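PDB 7BVE: integral membrane indolylacetylinositol arabinosyltransferase EmbC from Mycolicibacterium smegmatis, which probably transfers arabinose units to build cell-wall arabinan as a membrane-embedded glycosyltransferase of the emb family, and is captured here with ethambutol bound. Local coordinates for residues L862-A867 / W906-A911; G874-Q879 / I895-V900; R910-S915 / D1031-D1036; Q740-G745 / P942-E947. One frame throughout, in Å; residues are numbered along the deposited sequence.

Contact 1. Residues L862-A867 / W906-A911; sequences LLVVSA and WRNLRA
Two antiparallel strands of the beta-rich C-terminal domain of EmbC, 862-867 and 907-911, pair here at an angle of 147° between their chain directions. Three hydrogen-bonded pairs, Leu863 with Ala911, Val865 with Leu909 and Ala867 with Arg907, each carry both backbone bonds, and they alternate with the non-hydrogen-bonded pairs Val864-Arg910 and Ser866-Asn908. The shortest bond runs from Leu909 N to Val865 O, 2.7 Å, with the donor nearly along the carbonyl axis; by contrast, Arg907 N meets Ala867 O from above the carbonyl plane. Leu863, Val865, Ala867, Arg907, Leu909 and Ala911 share one face. There Leu909, its CG anti to the carbonyl carbon (chi1 -59°), brings CD1 to 3.7 Å from Ala867 CB, while CG2 of Val865 crosses obliquely at 3.8 Å from Leu909 CB. Phe897 of strand 895-899 covers part of this apolar patch. Arg907 takes the crowded position between backbone N and carbonyl carbon (chi1 39°), its CG touching Ala867 O, and its extended chain carries NH1 to a hydrogen bond with Gly869 O. The other face holds Val864, Ser866, Asn908 and Arg910. On it Val864 CG1 lies 3.6 Å from Asn908 OD1, and that same oxygen accepts a hydrogen bond from Ser866 OG at 3.2 Å, nearly along its C=O axis.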
# COMPACT_ATOMS: atom_id res chain seq x y z
N LEU A 862 27.90 -35.18 -2.96
CA LEU A 862 27.74 -34.08 -3.90
C LEU A 862 28.90 -34.05 -4.87
O LEU A 862 30.03 -34.36 -4.50
CB LEU A 862 27.64 -32.74 -3.18
CG LEU A 862 26.34 -32.38 -2.50
CD1 LEU A 862 26.52 -31.09 -1.78
CD2 LEU A 862 25.23 -32.24 -3.51
N LEU A 863 28.61 -33.65 -6.10
CA LEU A 863 29.61 -33.25 -7.09
C LEU A 863 29.38 -31.78 -7.41
O LEU A 863 28.28 -31.41 -7.83
CB LEU A 863 29.49 -34.10 -8.34
CG LEU A 863 30.43 -33.89 -9.51
CD1 LEU A 863 31.84 -34.26 -9.15
CD2 LEU A 863 29.94 -34.71 -10.67
N VAL A 864 30.39 -30.95 -7.19
CA VAL A 864 30.21 -29.50 -7.24
C VAL A 864 31.17 -28.89 -8.25
O VAL A 864 32.37 -29.20 -8.24
CB VAL A 864 30.42 -28.85 -5.85
CG1 VAL A 864 30.14 -27.38 -5.91
CG2 VAL A 864 29.53 -29.47 -4.81
N VAL A 865 30.64 -28.04 -9.13
CA VAL A 865 31.45 -27.10 -9.90
C VAL A 865 31.01 -25.70 -9.51
O VAL A 865 29.88 -25.50 -9.06
CB VAL A 865 31.33 -27.30 -11.43
CG1 VAL A 865 31.70 -28.71 -11.81
CG2 VAL A 865 29.95 -26.97 -11.93
N SER A 866 31.92 -24.74 -9.63
CA SER A 866 31.62 -23.35 -9.36
C SER A 866 31.44 -22.61 -10.68
O SER A 866 32.14 -22.89 -11.65
CB SER A 866 32.74 -22.69 -8.55
OG SER A 866 32.91 -23.34 -7.31
N ALA A 867 30.52 -21.66 -10.71
CA ALA A 867 30.20 -21.01 -11.96
C ALA A 867 29.70 -19.60 -11.72
O ALA A 867 29.05 -19.32 -10.71
CB ALA A 867 29.15 -21.81 -12.73
N TRP A 906 29.72 -15.52 -8.64
CA TRP A 906 30.11 -16.93 -8.40
C TRP A 906 29.14 -17.66 -7.47
O TRP A 906 28.73 -17.10 -6.50
CB TRP A 906 31.52 -17.00 -7.86
CG TRP A 906 32.61 -16.52 -8.75
CD1 TRP A 906 33.16 -15.28 -8.77
CD2 TRP A 906 33.35 -17.29 -9.72
NE1 TRP A 906 34.17 -15.22 -9.68
CE2 TRP A 906 34.30 -16.43 -10.28
CE3 TRP A 906 33.29 -18.61 -10.16
CZ2 TRP A 906 35.19 -16.86 -11.25
CZ3 TRP A 906 34.16 -19.03 -11.13
CH2 TRP A 906 35.09 -18.16 -11.68
N ARG A 907 28.84 -18.91 -7.82
CA ARG A 907 27.95 -19.76 -7.04
C ARG A 907 28.38 -21.21 -7.23
O ARG A 907 29.30 -21.50 -8.00
CB ARG A 907 26.50 -19.58 -7.50
CG ARG A 907 26.33 -19.42 -9.00
CD ARG A 907 24.99 -18.80 -9.34
NE ARG A 907 24.82 -18.62 -10.78
CZ ARG A 907 23.64 -18.47 -11.38
NH1 ARG A 907 23.58 -18.31 -12.70
NH2 ARG A 907 22.53 -18.47 -10.67
N ASN A 908 27.72 -22.11 -6.52
CA ASN A 908 28.04 -23.53 -6.60
C ASN A 908 26.93 -24.26 -7.32
O ASN A 908 25.76 -24.14 -6.94
CB ASN A 908 28.24 -24.13 -5.21
CG ASN A 908 29.55 -23.74 -4.58
OD1 ASN A 908 30.61 -23.85 -5.18
ND2 ASN A 908 29.49 -23.26 -3.35
N LEU A 909 27.28 -24.99 -8.37
CA LEU A 909 26.36 -25.86 -9.08
C LEU A 909 26.55 -27.27 -8.54
O LEU A 909 27.69 -27.72 -8.40
CB LEU A 909 26.63 -25.84 -10.58
CG LEU A 909 26.55 -24.53 -11.37
CD1 LEU A 909 26.94 -24.80 -12.80
CD2 LEU A 909 25.19 -23.94 -11.30
N ARG A 910 25.46 -27.95 -8.25
CA ARG A 910 25.52 -29.19 -7.49
C ARG A 910 24.62 -30.26 -8.10
O ARG A 910 23.59 -29.96 -8.71
CB ARG A 910 25.15 -28.92 -6.05
CG ARG A 910 23.75 -28.42 -5.90
CD ARG A 910 23.42 -28.14 -4.49
NE ARG A 910 24.11 -26.95 -4.00
CZ ARG A 910 23.62 -25.73 -4.12
NH1 ARG A 910 22.46 -25.55 -4.72
NH2 ARG A 910 24.29 -24.70 -3.65
N ALA A 911 25.03 -31.51 -7.93
CA ALA A 911 24.31 -32.64 -8.43
C ALA A 911 24.71 -33.81 -7.55
O ALA A 911 25.91 -33.98 -7.30
CB ALA A 911 24.63 -32.95 -9.89

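Contact 2. Residues G874-Q879 / I895-V900; sequences GEVEVQ and ITFGDV
Short, loosely bonded antiparallel strands, 877-878 and one around 895-896, meet here within the curled or branched antiparallel sheet of the C-terminal domain. Val878 N donates to Ile895 O at 3.0 Å, nearly straight at 166° and in the carbonyl plane. The return bond from Ile895 N to Val878 O is weak at 3.5 Å, and Glu877 CA lies 3.4 Å from Ile895 O. Apolar packing carries the rest. Val878, with CG2 anti to the carbonyl carbon, sets that methyl 3.6 Å from Phe897 CZ and equally near Phe897 CE2, the two side chains crossing at about a right angle. Val876 CG1 reaches the edge of the same ring, near its plane, 4.0 Å from Phe897 CD2. Beside them Val878 CB meets Ile895 CG1 at 3.9 Å; this CG1 occupies the crowded position between backbone N and carbonyl carbon. Thr896 turns CG2 anti to its backbone N, and the methyl rests 3.8 Å from Gly874 CA. Polar side-chain chemistry is slight: Glu877 OE1 bonds to Ser894 OG, just before 895-900. With one good backbone bond and a ring touched by two valines, the pairing probably owes much of its hold to apolar contact, which Leu909 and Ala911 of strand 907-912 extend around Phe897.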
# COMPACT_ATOMS: atom_id res chain seq x y z
N GLY A 874 19.71 -25.93 -18.56
CA GLY A 874 20.42 -27.05 -19.14
C GLY A 874 21.62 -26.67 -19.97
O GLY A 874 21.95 -27.36 -20.94
N GLU A 875 22.31 -25.59 -19.58
CA GLU A 875 23.49 -25.11 -20.33
C GLU A 875 24.73 -25.95 -19.99
O GLU A 875 25.47 -26.32 -20.93
CB GLU A 875 23.74 -23.62 -20.04
CG GLU A 875 22.51 -22.76 -20.21
CD GLU A 875 22.61 -21.71 -21.31
OE1 GLU A 875 23.47 -20.81 -21.18
OE2 GLU A 875 21.84 -21.80 -22.28
N VAL A 876 24.95 -26.22 -18.70
CA VAL A 876 26.10 -26.98 -18.24
C VAL A 876 25.64 -28.38 -17.86
O VAL A 876 24.65 -28.53 -17.14
CB VAL A 876 26.78 -26.28 -17.04
CG1 VAL A 876 28.05 -27.00 -16.65
CG2 VAL A 876 27.04 -24.83 -17.35
N GLU A 877 26.34 -29.40 -18.36
CA GLU A 877 25.95 -30.78 -18.10
C GLU A 877 27.18 -31.60 -17.75
O GLU A 877 28.32 -31.15 -17.91
CB GLU A 877 25.25 -31.40 -19.31
CG GLU A 877 23.92 -30.76 -19.66
CD GLU A 877 23.26 -31.42 -20.84
OE1 GLU A 877 23.87 -32.35 -21.42
OE2 GLU A 877 22.14 -31.00 -21.20
N VAL A 878 26.94 -32.81 -17.27
CA VAL A 878 27.98 -33.78 -16.97
C VAL A 878 27.82 -34.92 -17.96
O VAL A 878 26.69 -35.25 -18.34
CB VAL A 878 27.89 -34.28 -15.51
CG1 VAL A 878 29.01 -35.25 -15.14
CG2 VAL A 878 27.91 -33.13 -14.56
N GLN A 879 28.92 -35.51 -18.40
CA GLN A 879 28.88 -36.59 -19.37
C GLN A 879 29.70 -37.75 -18.82
O GLN A 879 30.93 -37.75 -18.95
CB GLN A 879 29.41 -36.09 -20.71
CG GLN A 879 29.10 -36.94 -21.92
CD GLN A 879 29.58 -36.27 -23.18
OE1 GLN A 879 30.29 -35.27 -23.12
NE2 GLN A 879 29.18 -36.78 -24.33
N ILE A 895 23.55 -35.76 -16.95
CA ILE A 895 22.75 -35.11 -15.92
C ILE A 895 23.03 -33.62 -15.95
O ILE A 895 24.03 -33.16 -16.51
CB ILE A 895 23.02 -35.65 -14.50
CG1 ILE A 895 24.52 -35.64 -14.19
CG2 ILE A 895 22.33 -36.99 -14.29
CD1 ILE A 895 24.85 -35.90 -12.74
N THR A 896 22.14 -32.86 -15.33
CA THR A 896 22.19 -31.41 -15.35
C THR A 896 22.34 -30.88 -13.93
O THR A 896 21.71 -31.39 -13.00
CB THR A 896 20.92 -30.85 -16.00
OG1 THR A 896 20.72 -31.50 -17.26
CG2 THR A 896 21.05 -29.37 -16.25
N PHE A 897 23.18 -29.87 -13.76
CA PHE A 897 23.31 -29.22 -12.48
C PHE A 897 22.09 -28.37 -12.16
O PHE A 897 21.42 -27.85 -13.06
CB PHE A 897 24.55 -28.33 -12.42
CG PHE A 897 25.82 -29.08 -12.38
CD1 PHE A 897 26.18 -29.77 -11.24
CD2 PHE A 897 26.69 -29.06 -13.45
CE1 PHE A 897 27.36 -30.46 -11.18
CE2 PHE A 897 27.87 -29.74 -13.38
CZ PHE A 897 28.21 -30.44 -12.24
N GLY A 898 21.81 -28.22 -10.88
CA GLY A 898 20.82 -27.27 -10.42
C GLY A 898 21.51 -26.14 -9.69
O GLY A 898 22.66 -26.29 -9.27
N ASP A 899 20.83 -25.01 -9.51
CA ASP A 899 21.48 -23.82 -8.98
C ASP A 899 20.59 -23.08 -8.00
O ASP A 899 19.36 -23.12 -8.10
CB ASP A 899 21.91 -22.86 -10.09
CG ASP A 899 20.78 -22.45 -11.01
OD1 ASP A 899 19.68 -23.04 -10.95
OD2 ASP A 899 20.99 -21.52 -11.81
N VAL A 900 21.30 -22.59 -7.00
CA VAL A 900 20.82 -21.75 -5.87
C VAL A 900 21.80 -20.58 -5.92
O VAL A 900 22.99 -20.86 -5.94
CB VAL A 900 20.96 -22.49 -4.53
CG1 VAL A 900 20.77 -21.59 -3.34
CG2 VAL A 900 20.05 -23.69 -4.44

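Contact 3. Residues R910-S915 / D1031-D1036; sequences RAPLSS and DDWYRD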
# COMPACT_ATOMS: atom_id res chain seq x y z
N ARG A 910 25.46 -27.95 -8.25
CA ARG A 910 25.52 -29.19 -7.49
C ARG A 910 24.62 -30.26 -8.10
O ARG A 910 23.59 -29.96 -8.71
CB ARG A 910 25.15 -28.92 -6.05
CG ARG A 910 23.75 -28.42 -5.90
CD ARG A 910 23.42 -28.14 -4.49
NE ARG A 910 24.11 -26.95 -4.00
CZ ARG A 910 23.62 -25.73 -4.12
NH1 ARG A 910 22.46 -25.55 -4.72
NH2 ARG A 910 24.29 -24.70 -3.65
N ALA A 911 25.03 -31.51 -7.93
CA ALA A 911 24.31 -32.64 -8.43
C ALA A 911 24.71 -33.81 -7.55
O ALA A 911 25.91 -33.98 -7.30
CB ALA A 911 24.63 -32.95 -9.89
N PRO A 912 23.77 -34.60 -7.06
CA PRO A 912 24.13 -35.75 -6.22
C PRO A 912 24.79 -36.84 -7.03
O PRO A 912 24.60 -36.96 -8.24
CB PRO A 912 22.79 -36.22 -5.67
CG PRO A 912 21.89 -35.06 -5.80
CD PRO A 912 22.32 -34.36 -7.04
N LEU A 913 25.58 -37.67 -6.35
CA LEU A 913 26.18 -38.81 -7.01
C LEU A 913 25.21 -39.99 -7.11
O LEU A 913 25.56 -41.00 -7.73
CB LEU A 913 27.44 -39.26 -6.29
CG LEU A 913 28.64 -38.32 -6.28
CD1 LEU A 913 29.77 -38.97 -5.54
CD2 LEU A 913 29.04 -37.98 -7.68
N SER A 914 24.03 -39.89 -6.52
CA SER A 914 23.00 -40.89 -6.77
C SER A 914 22.39 -40.74 -8.15
O SER A 914 21.79 -41.69 -8.66
CB SER A 914 21.90 -40.81 -5.71
OG SER A 914 21.14 -39.63 -5.86
N SER A 915 22.51 -39.56 -8.76
CA SER A 915 22.10 -39.37 -10.15
C SER A 915 23.06 -40.01 -11.13
O SER A 915 22.68 -40.28 -12.27
CB SER A 915 21.97 -37.88 -10.46
OG SER A 915 20.93 -37.30 -9.70
N ASP A 1031 19.68 -32.73 3.08
CA ASP A 1031 19.12 -33.75 2.15
C ASP A 1031 18.19 -33.14 1.15
O ASP A 1031 17.65 -33.84 0.40
CB ASP A 1031 18.28 -34.79 2.85
CG ASP A 1031 19.05 -36.06 3.00
OD1 ASP A 1031 19.86 -36.28 2.15
OD2 ASP A 1031 18.87 -36.74 4.00
N ASP A 1032 18.07 -31.84 1.20
CA ASP A 1032 17.19 -31.04 0.34
C ASP A 1032 18.16 -30.08 -0.28
O ASP A 1032 18.05 -28.94 -0.06
CB ASP A 1032 16.24 -30.30 1.26
CG ASP A 1032 15.44 -29.27 0.52
OD1 ASP A 1032 15.16 -29.53 -0.64
OD2 ASP A 1032 15.12 -28.24 1.12
N TRP A 1033 19.02 -30.61 -1.11
CA TRP A 1033 20.22 -29.97 -1.66
C TRP A 1033 19.98 -28.68 -2.44
O TRP A 1033 20.84 -27.81 -2.45
CB TRP A 1033 20.96 -30.93 -2.58
CG TRP A 1033 21.39 -32.23 -2.01
CD1 TRP A 1033 20.91 -33.45 -2.34
CD2 TRP A 1033 22.38 -32.45 -1.00
NE1 TRP A 1033 21.55 -34.42 -1.62
CE2 TRP A 1033 22.45 -33.83 -0.78
CE3 TRP A 1033 23.22 -31.61 -0.27
CZ2 TRP A 1033 23.32 -34.38 0.13
CZ3 TRP A 1033 24.09 -32.16 0.63
CH2 TRP A 1033 24.13 -33.53 0.84
N TYR A 1034 18.82 -28.55 -3.09
CA TYR A 1034 18.53 -27.39 -3.92
C TYR A 1034 17.71 -26.33 -3.21
O TYR A 1034 16.94 -25.63 -3.86
CB TYR A 1034 17.80 -27.82 -5.19
CG TYR A 1034 18.57 -28.81 -6.03
CD1 TYR A 1034 19.68 -28.42 -6.75
CD2 TYR A 1034 18.17 -30.13 -6.10
CE1 TYR A 1034 20.38 -29.32 -7.51
CE2 TYR A 1034 18.86 -31.04 -6.86
CZ TYR A 1034 19.96 -30.63 -7.56
OH TYR A 1034 20.66 -31.54 -8.32
N ARG A 1035 17.86 -26.20 -1.90
CA ARG A 1035 17.12 -25.21 -1.13
C ARG A 1035 18.07 -24.18 -0.55
O ARG A 1035 19.17 -24.51 -0.10
CB ARG A 1035 16.31 -25.88 -0.02
CG ARG A 1035 15.41 -24.92 0.73
CD ARG A 1035 14.54 -25.60 1.73
NE ARG A 1035 13.47 -26.38 1.12
CZ ARG A 1035 12.32 -25.87 0.72
NH1 ARG A 1035 11.40 -26.66 0.19
NH2 ARG A 1035 12.08 -24.58 0.85
N ASP A 1036 17.64 -22.91 -0.59
CA ASP A 1036 18.37 -21.79 -0.01
C ASP A 1036 17.94 -21.65 1.45
O ASP A 1036 16.92 -21.05 1.76
CB ASP A 1036 18.08 -20.52 -0.79
CG ASP A 1036 19.04 -19.40 -0.47
OD1 ASP A 1036 19.98 -19.60 0.32
OD2 ASP A 1036 18.85 -18.30 -1.03
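Tyr1034 and Trp1033, consecutive residues of a type I turn from Asp1032 to Arg1035, present two aromatic side chains to Arg910 and Pro912. Arg910 and Tyr1034 slide past each other in opposite directions, with guanidinium and phenol planes 64° apart, so the two flat groups are not stacked. The aliphatic part of the arginine does the touching: its CG lies 3.8 Å from Tyr1034 CE1. The extended chi2 places Arg910 CD 3.3 Å from Trp1033 O, and a bend at chi3 (72°) then turns NE and the guanidinium. The guanidinium lies oblique to that carbonyl, without a hydrogen bond to it. Tyr1034, whose CG is anti to the carbonyl carbon, brings its OH to Arg910 O, which lies at the ring edge near its plane; this bond is weak, at 3.4 Å.

Pro912 is approached from two directions. Tyr1034 meets it tip to tip, with OH 3.5 Å from Pro912 CD, whereas Trp1033 slides past it in the opposite sense and brings CD1 to 3.9 Å from Pro912 CG. The indole lies obliquely to that carbon. Together the contacts place the proline ring against both aromatic residues, mainly through van der Waals packing.

The arrangement links the end of strand 907-912 to the loop between strands 1020-1029 and 1039-1045, which belong to a different sheet of the C-terminal domain. Trp1033 also packs on Leu862 of strand 862-867 and on Tyr1028 of strand 1020-1029, while Arg910 rests on the same Tyr1028.

Contact 4. Residues Q740-G745 / P942-E947; sequences QNANAG and PPRIPE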
# COMPACT_ATOMS: atom_id res chain seq x y z
N GLN A 740 35.19 -26.58 4.96
CA GLN A 740 36.13 -25.55 5.37
C GLN A 740 37.09 -25.21 4.24
O GLN A 740 37.16 -24.07 3.79
CB GLN A 740 36.89 -26.02 6.61
CG GLN A 740 36.05 -26.12 7.85
CD GLN A 740 36.83 -26.67 9.01
OE1 GLN A 740 37.97 -27.09 8.86
NE2 GLN A 740 36.23 -26.64 10.18
N ASN A 741 37.84 -26.21 3.78
CA ASN A 741 38.83 -26.02 2.72
C ASN A 741 38.18 -26.38 1.39
O ASN A 741 37.85 -27.54 1.15
CB ASN A 741 40.05 -26.89 2.99
CG ASN A 741 41.25 -26.47 2.18
OD1 ASN A 741 41.20 -25.49 1.44
ND2 ASN A 741 42.33 -27.23 2.29
N ALA A 742 38.02 -25.39 0.51
CA ALA A 742 37.41 -25.61 -0.79
C ALA A 742 38.40 -26.10 -1.84
O ALA A 742 38.05 -26.15 -3.02
CB ALA A 742 36.74 -24.33 -1.29
N ASN A 743 39.62 -26.46 -1.45
CA ASN A 743 40.64 -26.95 -2.36
C ASN A 743 40.92 -28.43 -2.15
O ASN A 743 41.94 -28.94 -2.64
CB ASN A 743 41.93 -26.16 -2.20
CG ASN A 743 41.75 -24.70 -2.50
OD1 ASN A 743 41.89 -23.85 -1.62
ND2 ASN A 743 41.44 -24.39 -3.75
N ALA A 744 40.05 -29.13 -1.43
CA ALA A 744 40.38 -30.47 -0.96
C ALA A 744 40.01 -31.54 -1.99
O ALA A 744 40.89 -32.27 -2.47
CB ALA A 744 39.67 -30.74 0.37
N GLY A 745 38.74 -31.65 -2.33
CA GLY A 745 38.29 -32.77 -3.14
C GLY A 745 38.25 -32.53 -4.63
O GLY A 745 37.28 -32.91 -5.29
N PRO A 942 37.16 -26.41 -12.53
CA PRO A 942 37.07 -27.85 -12.61
C PRO A 942 36.22 -28.55 -11.54
O PRO A 942 35.95 -27.95 -10.56
CB PRO A 942 38.54 -28.26 -12.60
CG PRO A 942 39.20 -27.18 -11.83
CD PRO A 942 38.45 -25.92 -12.15
N PRO A 943 35.72 -29.79 -11.77
CA PRO A 943 34.89 -30.54 -10.83
C PRO A 943 35.55 -30.87 -9.50
O PRO A 943 36.70 -31.14 -9.45
CB PRO A 943 34.80 -31.92 -11.46
CG PRO A 943 34.84 -31.61 -12.88
CD PRO A 943 35.92 -30.55 -12.97
N ARG A 944 34.70 -31.11 -8.52
CA ARG A 944 35.09 -31.21 -7.13
C ARG A 944 34.07 -32.07 -6.40
O ARG A 944 32.87 -31.91 -6.58
CB ARG A 944 35.16 -29.81 -6.53
CG ARG A 944 35.61 -29.72 -5.10
CD ARG A 944 35.64 -28.26 -4.71
NE ARG A 944 34.32 -27.66 -4.75
CZ ARG A 944 34.10 -26.36 -4.65
NH1 ARG A 944 32.87 -25.87 -4.69
NH2 ARG A 944 35.11 -25.54 -4.51
N ILE A 945 34.56 -33.01 -5.59
CA ILE A 945 33.70 -33.70 -4.63
C ILE A 945 34.07 -33.19 -3.24
O ILE A 945 35.13 -33.55 -2.70
CB ILE A 945 33.83 -35.22 -4.72
CG1 ILE A 945 33.25 -35.71 -6.04
CG2 ILE A 945 33.05 -35.88 -3.61
CD1 ILE A 945 33.47 -37.16 -6.29
N PRO A 946 33.24 -32.35 -2.63
CA PRO A 946 33.61 -31.73 -1.36
C PRO A 946 33.57 -32.69 -0.19
O PRO A 946 32.81 -33.66 -0.18
CB PRO A 946 32.55 -30.63 -1.21
CG PRO A 946 31.43 -31.07 -2.03
CD PRO A 946 32.02 -31.77 -3.19
N GLU A 947 34.42 -32.41 0.79
CA GLU A 947 34.48 -33.17 2.04
C GLU A 947 33.80 -32.33 3.11
O GLU A 947 34.32 -31.29 3.53
CB GLU A 947 35.92 -33.48 2.42
CG GLU A 947 36.60 -34.40 1.45
CD GLU A 947 38.05 -34.64 1.80
OE1 GLU A 947 38.54 -33.98 2.73
OE2 GLU A 947 38.69 -35.48 1.14
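The guanidinium of Arg944 is the flat group of this contact, and Ala742 O sits at its edge, near its plane. NH2 of Arg944 donates to Ala742 O in a weak bond at 3.4 Å. The same nitrogen lies 3.8 Å from Ala742 CB, so one alanine supplies both a polar and an apolar neighbour. The torsions explain the approach: CG is anti to the backbone N (chi1 -178°), the chain stays extended through chi2, and a bend at chi3 (64°) swings the head toward Ala742 while CD passes 3.6 Å from Ala742 O. On its other branch NH1 makes a weak hydrogen bond to Asn908 OD1 and a long, weak ion pair with Glu739. The arginine thus spreads its polar contacts over several groups, which would probably help to balance its buried charge.

Both segments are loops of the C-terminal domain. A type I turn from Asn741 to Ala744 follows strand 736-738. The loop 942-947 connects strand 939-940 to strand 949-950; strands 736-738 and 949-950 are neighbours in one mixed sheet.

The firmest link is between backbones. Ile945 N donates to Gly745 O at 2.7 Å, in the carbonyl plane, and Arg944 CA approaches the same oxygen. In the other direction Gly745 CA lies 3.3 Å from Ile945 O, with an angle of 165° at the hydrogen. This closeness is possible because Gly745 has no side chain directed at the facing carbonyl. Farther along, Glu947, extended beyond CG, brings OE1 to 4.2 Å from Ala744 CB.

From the N terminus, 740-745 comes first, and its pairing with 942-947 in contact 4 closes a long loop that contains contacts 1 and 2 whole. Inside it, 862-867 pairs with 906-911 in contact 1, closing a shorter loop, and contact 2 nests within that. Contact 3 starts on the strand end that contact 1 uses, sharing Arg910 and Ala911, and crosses contact 4. Contacts 1 and 2 belong to one antiparallel sheet, joined where Arg910 O faces Gly898 N. Contact 3 ties the end of strand 907-912 to the loop between strands 1020-1029 and 1039-1045. Contact 4 joins two loops and reaches the antiparallel sheet through a probable Val864 N to Arg944 O bond.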